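Local coordinates for SusD-like protein BACOVA_02651 (Bacteroides ovatus, PDB 5E75) that binds polysaccharide at the surface of the cell and probably captures xyloglucan before its transport into the periplasm for degradation, at residues Y497-S500 and D501-N505; V101-A104 and A105-K108; G383-F386 and F387-R391; G201-E205 and G206-L210. All coordinates share one frame; numbering follows the deposited sequence.

Followed from the N terminus, the four contacts come in series, in the order 2, 4, 3, 1; each is local to a helix or its start, so none nests in or crosses another and none closes a long loop. Contact 2 starts helix 103-125 and leans on helices 17-24 and 151-168. Contact 4 turns the loop after helix 180-195 into helix 205-221. Contact 3 lies inside helix 382-393, touching helices 360-372 and 404-415, and its F386 also reaches helix 205-221, the helix that contact 4 begins; the two centres are about 21 Å apart. Contact 1 forms the short helix 499-504 beside helix 70-95, about 44 Å from contact 3 between centres and across the chain's middle.

Contact 1: residues Y497-S500 and D501-N505; sequences YPES and DVIQN
The carbonyl of P498 starts the short helix 499-504: V502 N donates to P498 O over 3.0 Å, and D501 N adds a weak bond to the same oxygen. I503 N to E499 O and Q504 N to S500 O continue the turn. V502 sends CG2 back across the helix start, 3.6 Å from Y497 CB, while the Y497 ring turns away to meet W128 almost parallel and its OH bonds to P130 O. On another side, D501 OD2 rests against the proline ring, 3.4 Å from P498 CB and nearly as close to CG; D501 CG lies beside its own backbone N (chi1 -69°), which swings the carboxylate back toward the ring. P498 takes the N-cap position, but its ring can give no capping bond; instead it packs on L72, S73 and W76 of helix 70-95, and D501 also touches W76. E499 CG touches I503 CD1 loosely at 4.0 Å, one turn on, while the rest of the glutamate side chain runs on extended. Q504 is bent at chi2 (-55°), and a water links its NE2 to S500 O, donating to the carbonyl over 2.8 Å; that oxygen therefore accepts from both the water and Q504 N.

Contact 2: residues V101-A104 and A105-K108; sequences VSEA and AKTK
A105 is the first residue of 105-108 to meet the preceding segment: its N donates to S102 OG over 3.1 Å, and its CB sits 3.4 Å from the same hydroxyl oxygen. S102 OG stands between its own backbone N and carbonyl carbon (chi1 70°), within reach of that amide. K106 follows, its N bonded to S102 O. Its CG passes obliquely against V101 CG1 at 3.9 Å, a touch between the first part of the lysine side chain and the valine just ahead of the cap; farther out, NZ stays 4.5 Å from E103 OE1, too far for a salt bridge. This is a serine N-cap at the start of helix 103-125, with the hydroxyl and the carbonyl of one residue each taking an amide of the first turn. On helix 17-24, D17 OD2 hydrogen-bonds S102 OG and its side chain is touched by V101 and A105, while V101 also rests on L20. T107 comes next, its N donating almost straight to E103 O (171°). Its OG1 lies 2.9 Å from E103 O and 3.2 Å from A104 O. The methyl CG2 meets the bent E103 side chain, 3.3 Å from OE2, the two side chains crossing at about a right angle; T107 also touches Y164 and N168 of helix 151-168. K108 closes the segment with its N bonded to A104 O.

Contact 3: residues G383-F386 and F387-R391; sequences GLYF and FNRVR
An aromatic-to-aliphatic contact one turn apart, between Y385 and R389, marks one flank of helix 382-393, most of whose residues here are buried. The two side chains run side by side in the same direction. R389 CG lies over one face of the tyrosine ring, 4.0 Å from its centroid and 21° off the normal, a CH-pi contact offset toward the rim; CD continues to 3.6 Å from Y385 OH. Bends at chi2 and chi3 of R389 carry the guanidinium past the ring, its plane turned 46° from the tyrosine's, to salt bridges with E392 and with D225. On another flank L384 and N388 also lie side by side, L384 CG being 3.8 Å from N388 ND2, an amide nitrogen that donates to K399 O. Backbone bonds F387 N to G383 O (3.0 Å), N388 N to L384 O and R389 N to Y385 O hold this spacing; V390 N to F386 O is weak at 3.4 Å. The arrangement is an i to i+4 CH-pi pair on a helix whose F387 packs on helices 360-372 and 404-415 and whose F386 packs on helix 205-221, consistent with the helical, TPR-related framework of the SusD family.

Contact 4: residues G201-E205 and G206-L210; sequences GTRDE and GDLEL
Hydrogen bonds dominate where D204 meets the start of helix 205-221. Its OD2 accepts from D207 N over 2.9 Å through the anti lone pair, an N-cap bond, and its backbone O accepts from L208 N (3.0 Å). CG of D204 is opposite its backbone N (chi1 -176°), which carries the carboxylate forward over the first turn, where OD2 is also 3.0 Å from G206 N. E209 N then donates to E205 O at 2.9 Å. Apolar contact comes from L208, which folds back on the residue before the cap: its CD1 lies 3.8 Å from R203 CB, the side chains crossing at about a right angle. The arginine continues to a salt bridge with E369 and touches W428 and Y431 of helix 421-431. E205 OE1 also lies 3.9 Å from L208 CD1, a polar-to-methyl touch, while OE2 accepts from N374 ND2. Like charges also face each other: D204 OD2 is 3.9 Å from D207 OD1. That oxygen of D207 has a salt bridge to R194 of helix 180-195, which probably eases the repulsion, as the amides of the helix start should do for D204; both carboxylates would therefore be expected to remain ionised.

Contact 1: residues Y497-S500 and D501-N505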
loop_
_atom_site.group_PDB
_atom_site.type_symbol
_atom_site.label_atom_id
_atom_site.label_comp_id
_atom_site.label_asym_id
_atom_site.label_seq_id
_atom_site.Cartn_x
_atom_site.Cartn_y
_atom_site.Cartn_z
ATOM N N TYR A 497 1.877 -5.780 19.557
ATOM C CA TYR A 497 1.915 -7.165 19.084
ATOM C C TYR A 497 0.561 -7.798 19.388
ATOM O O TYR A 497 -0.075 -7.449 20.380
ATOM C CB TYR A 497 3.080 -7.931 19.732
ATOM C CG TYR A 497 4.413 -7.332 19.350
ATOM C CD1 TYR A 497 4.915 -7.480 18.065
ATOM C CD2 TYR A 497 5.130 -6.572 20.249
ATOM C CE1 TYR A 497 6.124 -6.907 17.695
ATOM C CE2 TYR A 497 6.329 -5.987 19.891
ATOM C CZ TYR A 497 6.812 -6.147 18.611
ATOM O OH TYR A 497 7.996 -5.538 18.278
ATOM N N PRO A 498 0.095 -8.706 18.522
ATOM C CA PRO A 498 -1.248 -9.254 18.734
ATOM C C PRO A 498 -1.301 -10.082 20.010
ATOM O O PRO A 498 -0.402 -10.883 20.244
ATOM C CB PRO A 498 -1.463 -10.152 17.504
ATOM C CG PRO A 498 -0.421 -9.731 16.499
ATOM C CD PRO A 498 0.738 -9.247 17.309
ATOM N N GLU A 499 -2.333 -9.894 20.820
ATOM C CA GLU A 499 -2.389 -10.497 22.148
ATOM C C GLU A 499 -2.253 -12.013 22.113
ATOM O O GLU A 499 -1.526 -12.574 22.926
ATOM C CB GLU A 499 -3.675 -10.103 22.888
ATOM C CG GLU A 499 -3.790 -10.766 24.266
ATOM C CD GLU A 499 -4.896 -10.189 25.125
ATOM O OE1 GLU A 499 -4.946 -8.953 25.289
ATOM O OE2 GLU A 499 -5.712 -10.977 25.645
ATOM N N SER A 500 -2.912 -12.668 21.162
ATOM C CA SER A 500 -2.859 -14.125 21.095
ATOM C C SER A 500 -1.437 -14.613 20.816
ATOM O O SER A 500 -1.015 -15.651 21.331
ATOM C CB SER A 500 -3.829 -14.647 20.032
ATOM O OG SER A 500 -3.539 -14.103 18.754
ATOM N N ASP A 501 -0.695 -13.860 20.009
ATOM C CA ASP A 501 0.682 -14.209 19.700
ATOM C C ASP A 501 1.601 -13.958 20.887
ATOM O O ASP A 501 2.540 -14.722 21.110
ATOM C CB ASP A 501 1.154 -13.471 18.447
ATOM C CG ASP A 501 0.455 -13.970 17.192
ATOM O OD1 ASP A 501 0.705 -15.126 16.802
ATOM O OD2 ASP A 501 -0.358 -13.229 16.604
ATOM N N VAL A 502 1.333 -12.910 21.662
ATOM C CA VAL A 502 2.122 -12.629 22.863
ATOM C C VAL A 502 1.914 -13.726 23.921
ATOM O O VAL A 502 2.846 -14.088 24.642
ATOM C CB VAL A 502 1.788 -11.235 23.456
ATOM C CG1 VAL A 502 2.574 -10.984 24.735
ATOM C CG2 VAL A 502 2.085 -10.141 22.427
ATOM N N ILE A 503 0.693 -14.246 24.021
ATOM C CA ILE A 503 0.420 -15.344 24.947
ATOM C C ILE A 503 1.254 -16.573 24.574
ATOM O O ILE A 503 1.842 -17.217 25.448
ATOM C CB ILE A 503 -1.092 -15.670 24.996
ATOM C CG1 ILE A 503 -1.842 -14.539 25.709
ATOM C CG2 ILE A 503 -1.351 -17.009 25.705
ATOM C CD1 ILE A 503 -3.341 -14.586 25.528
ATOM N N GLN A 504 1.324 -16.878 23.282
ATOM C CA GLN A 504 2.091 -18.021 22.809
ATOM C C GLN A 504 3.598 -17.788 22.873
ATOM O O GLN A 504 4.356 -18.729 23.089
ATOM C CB GLN A 504 1.674 -18.382 21.383
ATOM C CG GLN A 504 0.230 -18.845 21.274
ATOM C CD GLN A 504 -0.086 -20.003 22.211
ATOM O OE1 GLN A 504 0.718 -20.923 22.377
ATOM N NE2 GLN A 504 -1.255 -19.950 22.844
ATOM N N ASN A 505 4.024 -16.539 22.689
ATOM C CA ASN A 505 5.448 -16.192 22.711
ATOM C C ASN A 505 5.695 -14.963 23.587
ATOM O O ASN A 505 5.685 -13.830 23.094
ATOM C CB ASN A 505 5.968 -15.936 21.293
ATOM C CG ASN A 505 7.433 -15.568 21.276
ATOM O OD1 ASN A 505 8.107 -15.649 22.299
ATOM N ND2 ASN A 505 7.939 -15.180 20.106
HETATM O O HOH W 1 -2.934 -17.577 22.136
#

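Contact 2: residues V101-A104 and A105-K108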
loop_
_atom_site.group_PDB
_atom_site.type_symbol
_atom_site.label_atom_id
_atom_site.label_comp_id
_atom_site.label_asym_id
_atom_site.label_seq_id
_atom_site.Cartn_x
_atom_site.Cartn_y
_atom_site.Cartn_z
ATOM N N VAL A 101 15.752 -29.319 -14.093
ATOM C CA VAL A 101 15.428 -27.932 -13.748
ATOM C C VAL A 101 16.681 -27.062 -13.891
ATOM O O VAL A 101 17.744 -27.397 -13.367
ATOM C CB VAL A 101 14.880 -27.836 -12.323
ATOM C CG1 VAL A 101 14.504 -26.407 -12.004
ATOM C CG2 VAL A 101 13.665 -28.744 -12.153
ATOM N N SER A 102 16.564 -25.943 -14.600
ATOM C CA SER A 102 17.710 -25.095 -14.907
ATOM C C SER A 102 18.134 -24.203 -13.742
ATOM O O SER A 102 17.332 -23.871 -12.872
ATOM C CB SER A 102 17.403 -24.191 -16.104
ATOM O OG SER A 102 16.444 -23.192 -15.765
ATOM N N GLU A 103 19.400 -23.806 -13.736
ATOM C CA GLU A 103 19.893 -22.882 -12.725
ATOM C C GLU A 103 19.181 -21.532 -12.836
ATOM O O GLU A 103 18.910 -20.892 -11.819
ATOM C CB GLU A 103 21.424 -22.746 -12.823
ATOM C CG GLU A 103 22.053 -21.721 -11.877
ATOM C CD GLU A 103 22.037 -22.143 -10.406
ATOM O OE1 GLU A 103 21.501 -23.215 -10.070
ATOM O OE2 GLU A 103 22.562 -21.374 -9.578
ATOM N N ALA A 104 18.851 -21.093 -14.047
ATOM C CA ALA A 104 18.079 -19.877 -14.230
ATOM C C ALA A 104 16.765 -19.962 -13.465
ATOM O O ALA A 104 16.384 -19.028 -12.773
ATOM C CB ALA A 104 17.812 -19.633 -15.720
ATOM N N ALA A 105 16.080 -21.088 -13.574
ATOM C CA ALA A 105 14.794 -21.231 -12.918
ATOM C C ALA A 105 14.949 -21.336 -11.398
ATOM O O ALA A 105 14.135 -20.791 -10.648
ATOM C CB ALA A 105 14.066 -22.421 -13.465
ATOM N N LYS A 106 15.989 -22.016 -10.938
ATOM C CA LYS A 106 16.190 -22.193 -9.507
ATOM C C LYS A 106 16.473 -20.857 -8.833
ATOM O O LYS A 106 15.878 -20.529 -7.800
ATOM C CB LYS A 106 17.317 -23.203 -9.243
ATOM C CG LYS A 106 16.889 -24.632 -9.545
ATOM C CD LYS A 106 17.798 -25.649 -8.875
ATOM C CE LYS A 106 18.823 -26.151 -9.799
ATOM N NZ LYS A 106 19.662 -27.160 -9.098
ATOM N N THR A 107 17.356 -20.075 -9.428
ATOM C CA THR A 107 17.700 -18.776 -8.878
ATOM C C THR A 107 16.565 -17.769 -9.011
ATOM O O THR A 107 16.392 -16.929 -8.136
ATOM C CB THR A 107 18.991 -18.203 -9.508
ATOM O OG1 THR A 107 18.870 -18.111 -10.934
ATOM C CG2 THR A 107 20.195 -19.085 -9.164
ATOM N N LYS A 108 15.781 -17.859 -10.083
ATOM C CA LYS A 108 14.594 -17.021 -10.216
ATOM C C LYS A 108 13.604 -17.330 -9.094
ATOM O O LYS A 108 13.021 -16.414 -8.500
ATOM C CB LYS A 108 13.955 -17.239 -11.588
ATOM C CG LYS A 108 12.636 -16.524 -11.812
ATOM C CD LYS A 108 12.241 -16.698 -13.267
ATOM C CE LYS A 108 10.762 -16.490 -13.483
ATOM N NZ LYS A 108 9.886 -17.418 -12.692
#

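Contact 3: residues G383-F386 and F387-R391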
loop_
_atom_site.group_PDB
_atom_site.type_symbol
_atom_site.label_atom_id
_atom_site.label_comp_id
_atom_site.label_asym_id
_atom_site.label_seq_id
_atom_site.Cartn_x
_atom_site.Cartn_y
_atom_site.Cartn_z
ATOM N N GLY A 383 15.537 14.059 -10.561
ATOM C CA GLY A 383 14.565 13.727 -9.533
ATOM C C GLY A 383 13.331 14.607 -9.635
ATOM O O GLY A 383 12.200 14.116 -9.558
ATOM N N LEU A 384 13.532 15.903 -9.823
ATOM C CA LEU A 384 12.427 16.838 -9.997
ATOM C C LEU A 384 11.656 16.524 -11.282
ATOM O O LEU A 384 10.421 16.608 -11.316
ATOM C CB LEU A 384 12.940 18.282 -10.002
ATOM C CG LEU A 384 11.869 19.366 -10.149
ATOM C CD1 LEU A 384 10.848 19.335 -8.998
ATOM C CD2 LEU A 384 12.551 20.755 -10.258
ATOM N N TYR A 385 12.370 16.149 -12.338
ATOM C CA TYR A 385 11.728 15.758 -13.584
ATOM C C TYR A 385 10.752 14.619 -13.343
ATOM O O TYR A 385 9.618 14.663 -13.812
ATOM C CB TYR A 385 12.756 15.352 -14.646
ATOM C CG TYR A 385 12.171 14.655 -15.856
ATOM C CD1 TYR A 385 11.355 15.331 -16.749
ATOM C CD2 TYR A 385 12.424 13.310 -16.083
ATOM C CE1 TYR A 385 10.826 14.694 -17.851
ATOM C CE2 TYR A 385 11.910 12.666 -17.174
ATOM C CZ TYR A 385 11.104 13.364 -18.061
ATOM O OH TYR A 385 10.581 12.716 -19.149
ATOM N N PHE A 386 11.172 13.600 -12.603
ATOM C CA PHE A 386 10.312 12.439 -12.418
ATOM C C PHE A 386 9.156 12.739 -11.478
ATOM O O PHE A 386 8.063 12.212 -11.677
ATOM C CB PHE A 386 11.133 11.200 -12.027
ATOM C CG PHE A 386 11.881 10.595 -13.204
ATOM C CD1 PHE A 386 11.192 9.945 -14.199
ATOM C CD2 PHE A 386 13.258 10.742 -13.337
ATOM C CE1 PHE A 386 11.834 9.423 -15.296
ATOM C CE2 PHE A 386 13.910 10.243 -14.441
ATOM C CZ PHE A 386 13.202 9.578 -15.425
ATOM N N PHE A 387 9.355 13.621 -10.498
ATOM C CA PHE A 387 8.241 14.130 -9.711
ATOM C C PHE A 387 7.222 14.778 -10.652
ATOM O O PHE A 387 6.003 14.531 -10.572
ATOM C CB PHE A 387 8.734 15.152 -8.672
ATOM C CG PHE A 387 7.639 15.825 -7.896
ATOM C CD1 PHE A 387 6.972 16.931 -8.413
ATOM C CD2 PHE A 387 7.280 15.370 -6.640
ATOM C CE1 PHE A 387 5.966 17.550 -7.702
ATOM C CE2 PHE A 387 6.265 16.002 -5.914
ATOM C CZ PHE A 387 5.605 17.079 -6.462
ATOM N N ASN A 388 7.727 15.596 -11.568
ATOM C CA ASN A 388 6.848 16.324 -12.464
ATOM C C ASN A 388 6.182 15.459 -13.525
ATOM O O ASN A 388 5.130 15.845 -14.055
ATOM C CB ASN A 388 7.569 17.549 -13.057
ATOM C CG ASN A 388 7.567 18.719 -12.099
ATOM O OD1 ASN A 388 6.617 18.916 -11.343
ATOM N ND2 ASN A 388 8.622 19.508 -12.130
ATOM N N ARG A 389 6.732 14.275 -13.808
ATOM C CA ARG A 389 6.053 13.323 -14.672
ATOM C C ARG A 389 4.771 12.826 -13.998
ATOM O O ARG A 389 3.764 12.598 -14.668
ATOM C CB ARG A 389 6.954 12.132 -15.016
ATOM C CG ARG A 389 8.025 12.417 -16.080
ATOM C CD ARG A 389 7.418 12.549 -17.478
ATOM N NE ARG A 389 6.778 11.298 -17.853
ATOM C CZ ARG A 389 5.477 11.118 -18.086
ATOM N NH1 ARG A 389 4.620 12.132 -18.079
ATOM N NH2 ARG A 389 5.032 9.899 -18.371
ATOM N N VAL A 390 4.816 12.656 -12.675
ATOM C CA VAL A 390 3.624 12.231 -11.939
ATOM C C VAL A 390 2.547 13.335 -12.004
ATOM O O VAL A 390 1.355 13.064 -12.226
ATOM C CB VAL A 390 3.973 11.839 -10.491
ATOM C CG1 VAL A 390 2.715 11.454 -9.718
ATOM C CG2 VAL A 390 4.968 10.677 -10.473
ATOM N N ARG A 391 2.969 14.579 -11.815
ATOM C CA ARG A 391 2.068 15.729 -11.953
ATOM C C ARG A 391 1.467 15.783 -13.364
ATOM O O ARG A 391 0.252 15.990 -13.544
ATOM C CB ARG A 391 2.840 17.032 -11.719
ATOM C CG ARG A 391 3.554 17.161 -10.373
ATOM C CD ARG A 391 2.636 17.564 -9.251
ATOM N NE ARG A 391 2.045 18.897 -9.444
ATOM C CZ ARG A 391 1.233 19.472 -8.566
ATOM N NH1 ARG A 391 0.940 18.867 -7.423
ATOM N NH2 ARG A 391 0.719 20.676 -8.812
#

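Contact 4: residues G201-E205 and G206-L210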
loop_
_atom_site.group_PDB
_atom_site.type_symbol
_atom_site.label_atom_id
_atom_site.label_comp_id
_atom_site.label_asym_id
_atom_site.label_seq_id
_atom_site.Cartn_x
_atom_site.Cartn_y
_atom_site.Cartn_z
ATOM N N GLY A 201 17.135 13.522 12.874
ATOM C CA GLY A 201 16.577 14.582 12.055
ATOM C C GLY A 201 17.336 14.878 10.776
ATOM O O GLY A 201 17.063 15.874 10.096
ATOM N N THR A 202 18.284 14.018 10.426
ATOM C CA THR A 202 18.968 14.114 9.142
ATOM C C THR A 202 18.961 12.754 8.448
ATOM O O THR A 202 18.789 11.717 9.095
ATOM C CB THR A 202 20.409 14.660 9.262
ATOM O OG1 THR A 202 21.254 13.668 9.844
ATOM C CG2 THR A 202 20.452 15.923 10.106
ATOM N N ARG A 203 19.097 12.777 7.129
ATOM C CA ARG A 203 19.127 11.564 6.328
ATOM C C ARG A 203 20.557 11.226 5.913
ATOM O O ARG A 203 21.279 12.053 5.353
ATOM C CB ARG A 203 18.211 11.703 5.116
ATOM C CG ARG A 203 16.732 11.622 5.505
ATOM C CD ARG A 203 15.758 11.720 4.320
ATOM N NE ARG A 203 14.595 10.879 4.539
ATOM C CZ ARG A 203 13.428 10.995 3.924
ATOM N NH1 ARG A 203 13.193 11.968 3.048
ATOM N NH2 ARG A 203 12.459 10.129 4.226
ATOM N N ASP A 204 20.960 9.995 6.206
ATOM C CA ASP A 204 22.295 9.510 5.889
ATOM C C ASP A 204 22.596 9.682 4.413
ATOM O O ASP A 204 21.857 9.200 3.563
ATOM C CB ASP A 204 22.363 8.036 6.256
ATOM C CG ASP A 204 23.738 7.457 6.060
ATOM O OD1 ASP A 204 24.569 7.639 6.981
ATOM O OD2 ASP A 204 23.976 6.821 5.019
ATOM N N GLU A 205 23.712 10.331 4.098
ATOM C CA GLU A 205 24.035 10.629 2.713
ATOM C C GLU A 205 24.393 9.368 1.916
ATOM O O GLU A 205 24.144 9.296 0.714
ATOM C CB GLU A 205 25.164 11.673 2.675
ATOM C CG GLU A 205 24.752 13.054 3.230
ATOM C CD GLU A 205 23.885 13.863 2.276
ATOM O OE1 GLU A 205 23.687 13.418 1.119
ATOM O OE2 GLU A 205 23.412 14.959 2.680
ATOM N N GLY A 206 24.959 8.366 2.582
ATOM C CA GLY A 206 25.230 7.103 1.927
ATOM C C GLY A 206 23.959 6.409 1.471
ATOM O O GLY A 206 23.871 5.959 0.332
ATOM N N ASP A 207 22.983 6.327 2.365
ATOM C CA ASP A 207 21.708 5.718 2.019
ATOM C C ASP A 207 20.968 6.543 0.966
ATOM O O ASP A 207 20.336 5.967 0.086
ATOM C CB ASP A 207 20.827 5.522 3.256
ATOM C CG ASP A 207 21.263 4.351 4.147
ATOM O OD1 ASP A 207 22.159 3.551 3.774
ATOM O OD2 ASP A 207 20.667 4.218 5.232
ATOM N N LEU A 208 21.041 7.875 1.046
ATOM C CA LEU A 208 20.439 8.726 0.017
ATOM C C LEU A 208 21.046 8.442 -1.350
ATOM O O LEU A 208 20.349 8.357 -2.360
ATOM C CB LEU A 208 20.571 10.206 0.367
ATOM C CG LEU A 208 19.690 10.723 1.501
ATOM C CD1 LEU A 208 20.091 12.160 1.840
ATOM C CD2 LEU A 208 18.221 10.662 1.103
ATOM N N GLU A 209 22.366 8.307 -1.382
ATOM C CA GLU A 209 23.051 8.041 -2.633
ATOM C C GLU A 209 22.604 6.699 -3.212
ATOM O O GLU A 209 22.328 6.594 -4.397
ATOM C CB GLU A 209 24.569 8.078 -2.424
ATOM C CG GLU A 209 25.382 7.726 -3.653
ATOM C CD GLU A 209 25.126 8.647 -4.826
ATOM O OE1 GLU A 209 24.718 9.809 -4.603
ATOM O OE2 GLU A 209 25.326 8.210 -5.979
ATOM N N LEU A 210 22.549 5.669 -2.375
ATOM C CA LEU A 210 22.078 4.369 -2.834
ATOM C C LEU A 210 20.617 4.398 -3.322
ATOM O O LEU A 210 20.300 3.825 -4.359
ATOM C CB LEU A 210 22.267 3.327 -1.733
ATOM C CG LEU A 210 23.729 2.931 -1.489
ATOM C CD1 LEU A 210 23.892 2.242 -0.135
ATOM C CD2 LEU A 210 24.221 2.052 -2.598
#